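Local coordinates for polyamine export protein (Haemophilus ducreyi, PDB 2P4P) that probably helps to export the polyamines cadaverine and putrescine from the cytoplasm, here represented by the CorC_HlyC (transporter-associated) domain alone, at the interface of chains A and B. Numbering follows the deposited sequence. Chains: chain A/B, Hypothetical protein HD1797.

Contact 1: the interface of chains A and B. Residues chain A 12, 68-69, 77; chain B 68-69, 77.
A:Gln77 reaches across to B:Ile68 with an amide that also braces A:Asp69 of its own chain. From CB the side chain leaves with CG anti to the carbonyl carbon and runs on extended, which carries the amide to the partner. CD, the carbonyl oxygen OE1 and NE2 all lie against the methyl CG2 of B:Ile68. NE2 gives a hydrogen bond to the backbone O of B:Ile68 at 3.2 Å, arriving well above the carbonyl plane. NE2 also donates to OD2 of A:Asp69 at 3.0 Å, almost straight (175° at H) and on the syn side of the carboxylate but tilted out of its plane, so the two bonds fix the turn of the amide. B:Gln77 behaves differently: bent at chi2 (-84°), it offers its CG to CG2 of A:Ile68 at 3.7 Å. CG2 of A:Ile68 meets CG2 of B:Ile68 at 3.9 Å. A:Leu12 CD2 comes tip to tip with B:Ile68 CD1 at 3.8 Å. The carboxylates of A:Asp69 and B:Asp69 stack with planes 25° apart, and a water lies 2.6 Å from OD1 of A:Asp69 and 3.2 Å from OD1 of B:Asp69. Their closeness may raise the affinity for a proton or a cation; this aspartate is a magnesium-binding residue, though no magnesium is bound to it in this model. The patch lies where strands 66-71 and 74-81 of both chains face each other, with strand 10-14 of chain A alongside.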
loop_
_atom_site.group_PDB
_atom_site.type_symbol
_atom_site.label_atom_id
_atom_site.label_comp_id
_atom_site.label_asym_id
_atom_site.label_seq_id
_atom_site.Cartn_x
_atom_site.Cartn_y
_atom_site.Cartn_z
ATOM N N LEU A 12 -2.483 -3.788 5.860
ATOM C CA LEU A 12 -2.098 -4.312 4.567
ATOM C C LEU A 12 -2.304 -5.811 4.582
ATOM O O LEU A 12 -1.739 -6.521 5.430
ATOM C CB LEU A 12 -0.645 -3.960 4.272
ATOM C CG LEU A 12 -0.116 -4.332 2.889
ATOM C CD1 LEU A 12 -0.627 -3.348 1.845
ATOM C CD2 LEU A 12 1.395 -4.325 2.915
ATOM N N ILE A 68 -3.672 -2.420 -3.654
ATOM C CA ILE A 68 -2.327 -1.856 -3.646
ATOM C C ILE A 68 -1.581 -2.297 -4.904
ATOM O O ILE A 68 -0.923 -1.493 -5.579
ATOM C CB ILE A 68 -1.559 -2.169 -2.314
ATOM C CG1 ILE A 68 -2.235 -1.420 -1.150
ATOM C CG2 ILE A 68 -0.021 -1.863 -2.427
ATOM C CD1 ILE A 68 -2.532 0.098 -1.440
ATOM N N ASP A 69 -1.707 -3.573 -5.221
ATOM C CA ASP A 69 -1.183 -4.085 -6.477
ATOM C C ASP A 69 -1.887 -5.366 -6.955
ATOM O O ASP A 69 -2.434 -6.136 -6.158
ATOM C CB ASP A 69 0.333 -4.265 -6.372
ATOM C CG ASP A 69 0.732 -5.499 -5.583
ATOM O OD1 ASP A 69 1.247 -6.436 -6.215
ATOM O OD2 ASP A 69 0.545 -5.546 -4.347
ATOM N N GLN A 77 -2.073 -7.514 -3.152
ATOM C CA GLN A 77 -2.170 -6.824 -1.850
ATOM C C GLN A 77 -3.230 -5.751 -1.842
ATOM O O GLN A 77 -3.404 -5.042 -2.825
ATOM C CB GLN A 77 -0.852 -6.169 -1.480
ATOM C CG GLN A 77 0.229 -7.147 -1.151
ATOM C CD GLN A 77 1.528 -6.457 -0.834
ATOM O OE1 GLN A 77 2.042 -6.576 0.260
ATOM N NE2 GLN A 77 2.050 -5.720 -1.786
ATOM N N ILE B 68 6.941 -2.190 -0.782
ATOM C CA ILE B 68 5.720 -3.030 -0.818
ATOM C C ILE B 68 5.465 -3.584 -2.217
ATOM O O ILE B 68 5.067 -4.730 -2.359
ATOM C CB ILE B 68 4.471 -2.242 -0.304
ATOM C CG1 ILE B 68 4.670 -1.824 1.167
ATOM C CG2 ILE B 68 3.136 -3.049 -0.500
ATOM C CD1 ILE B 68 4.868 -3.003 2.215
ATOM N N ASP B 69 5.696 -2.771 -3.247
ATOM C CA ASP B 69 5.598 -3.273 -4.610
ATOM C C ASP B 69 6.549 -2.567 -5.531
ATOM O O ASP B 69 6.773 -1.348 -5.381
ATOM C CB ASP B 69 4.156 -3.131 -5.139
ATOM C CG ASP B 69 3.975 -3.752 -6.532
ATOM O OD1 ASP B 69 4.376 -4.926 -6.757
ATOM O OD2 ASP B 69 3.407 -3.068 -7.408
ATOM N N GLN B 77 5.018 1.171 -4.578
ATOM C CA GLN B 77 4.441 1.459 -3.259
ATOM C C GLN B 77 5.445 1.171 -2.147
ATOM O O GLN B 77 6.181 0.161 -2.177
ATOM C CB GLN B 77 3.188 0.608 -2.995
ATOM C CG GLN B 77 2.082 0.676 -4.065
ATOM C CD GLN B 77 1.140 1.857 -3.910
ATOM O OE1 GLN B 77 1.243 2.650 -2.967
ATOM N NE2 GLN B 77 0.201 1.977 -4.851
HETATM O O HOH W 1 3.100 -7.782 -7.481
#

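Contact 2: the interface of chains A and B. Residues chain A 5-7, 79; chain B 11-12.
B:Trp11 and B:Leu12 meet the N-terminal segment of chain A through hydrogen bonds, a ring face and a looser apolar contact. Among the hydrogen bonds, the indole NE1 of B:Trp11 donates to the backbone O of A:Arg5 at 2.9 Å. The acceptor lies nearly in the ring plane, 9° out of it, while the N-H comes in above the plane of the carbonyl. In return, NE of the A:Arg5 guanidinium donates to the backbone O of B:Leu12 at 3.2 Å, clearly bent, 140° at H. The two bonds thus run in opposite senses between the chains, one using a main-chain oxygen of each. A water adds a further link: it lies 3.1 Å from the backbone N of A:Arg5 and 3.2 Å from the O of B:Leu12, which is therefore approached by both the guanidinium and the water. A:Arg5 starts with CG between its backbone N and carbonyl carbon (chi1 74°), and its chain passes alongside B:Leu12, pointing the same way, before bending at chi3 near the guanidinium.

The ring contact belongs to A:Asn7. Its CB sits over the face of the five-membered ring of B:Trp11, 3.6 Å from the centroid, in a CH-pi contact. The amide beyond is tilted little from the indole, and its CG lies 3.6 Å from CG of B:Trp11. The indole is thus held by its N-H at the edge and by the asparagine over a face.

The apolar contact is looser: the selenium of selenomethionine A:Met79 lies 4.1 Å from CB of B:Leu12, the two side chains sliding past each other in opposite directions. Together these contacts fasten the N-terminal segment of one copy to strand 10-14 of the other, which may steady the pairing of the two domains in the deposited assembly.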
loop_
_atom_site.group_PDB
_atom_site.type_symbol
_atom_site.label_atom_id
_atom_site.label_comp_id
_atom_site.label_asym_id
_atom_site.label_seq_id
_atom_site.Cartn_x
_atom_site.Cartn_y
_atom_site.Cartn_z
ATOM N N ARG A 5 -1.989 9.999 0.574
ATOM C CA ARG A 5 -3.112 9.741 1.451
ATOM C C ARG A 5 -2.784 10.218 2.848
ATOM O O ARG A 5 -1.623 10.178 3.266
ATOM C CB ARG A 5 -3.431 8.247 1.497
ATOM C CG ARG A 5 -2.439 7.414 2.298
ATOM C CD ARG A 5 -2.884 5.971 2.462
ATOM N NE ARG A 5 -2.513 5.172 1.298
ATOM C CZ ARG A 5 -3.344 4.847 0.317
ATOM N NH1 ARG A 5 -4.613 5.225 0.369
ATOM N NH2 ARG A 5 -2.906 4.122 -0.702
ATOM N N ARG A 6 -3.819 10.660 3.562
ATOM C CA ARG A 6 -3.734 10.824 5.014
ATOM C C ARG A 6 -3.426 9.485 5.671
ATOM O O ARG A 6 -4.040 8.446 5.368
ATOM C CB ARG A 6 -5.016 11.397 5.600
ATOM C CG ARG A 6 -5.046 12.899 5.586
ATOM C CD ARG A 6 -6.450 13.462 5.823
ATOM N NE ARG A 6 -6.446 14.899 5.544
ATOM C CZ ARG A 6 -6.218 15.832 6.460
ATOM N NH1 ARG A 6 -6.206 17.115 6.122
ATOM N NH2 ARG A 6 -5.989 15.476 7.723
ATOM N N ASN A 7 -2.450 9.538 6.562
ATOM C CA ASN A 7 -2.059 8.429 7.405
ATOM C C ASN A 7 -3.095 8.184 8.504
ATOM O O ASN A 7 -3.164 8.919 9.485
ATOM C CB ASN A 7 -0.684 8.764 8.003
ATOM C CG ASN A 7 -0.063 7.617 8.750
ATOM O OD1 ASN A 7 -0.445 6.462 8.579
ATOM N ND2 ASN A 7 0.925 7.930 9.574
HETATM N N MSE A 79 -5.212 -2.687 1.007
HETATM C CA MSE A 79 -5.227 -2.000 2.275
HETATM C C MSE A 79 -6.657 -1.797 2.705
HETATM O O MSE A 79 -7.520 -1.520 1.879
HETATM C CB MSE A 79 -4.590 -0.622 2.122
HETATM C CG MSE A 79 -4.231 0.017 3.445
HETATM SE SE MSE A 79 -3.645 1.834 3.116
HETATM C CE MSE A 79 -4.267 2.017 1.310
ATOM N N TRP B 11 2.697 4.040 7.388
ATOM C CA TRP B 11 2.070 4.834 6.345
ATOM C C TRP B 11 2.403 4.310 4.928
ATOM O O TRP B 11 3.562 4.144 4.592
ATOM C CB TRP B 11 2.534 6.269 6.540
ATOM C CG TRP B 11 1.881 7.310 5.723
ATOM C CD1 TRP B 11 0.658 7.249 5.097
ATOM C CD2 TRP B 11 2.364 8.641 5.534
ATOM N NE1 TRP B 11 0.381 8.453 4.480
ATOM C CE2 TRP B 11 1.415 9.323 4.732
ATOM C CE3 TRP B 11 3.522 9.313 5.934
ATOM C CZ2 TRP B 11 1.593 10.650 4.323
ATOM C CZ3 TRP B 11 3.705 10.631 5.519
ATOM C CH2 TRP B 11 2.735 11.286 4.724
ATOM N N LEU B 12 1.373 4.075 4.125
ATOM C CA LEU B 12 1.505 3.638 2.736
ATOM C C LEU B 12 1.580 4.790 1.750
ATOM O O LEU B 12 0.650 5.589 1.674
ATOM C CB LEU B 12 0.303 2.810 2.337
ATOM C CG LEU B 12 0.359 1.303 2.171
ATOM C CD1 LEU B 12 1.419 0.862 1.158
ATOM C CD2 LEU B 12 0.547 0.676 3.530
HETATM O O HOH W 2 -0.529 7.484 -0.605
#

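The C-alpha centres of contact 1 and contact 2 lie about 12 Å apart, as two patches of the same A-B interface. Strand 74-81 of chain A serves both, giving A:Gln77 to contact 1 and A:Met79 to contact 2. Strand 10-14 also serves both, from opposite chains, through A:Leu12 in contact 1 and B:Leu12 in contact 2. Contact 1 joins strand faces, whereas contact 2 adds a loop that reaches over to the partner, and the pairing is not an exact two-fold. The structure alone does not establish that the full-length membrane protein pairs this way.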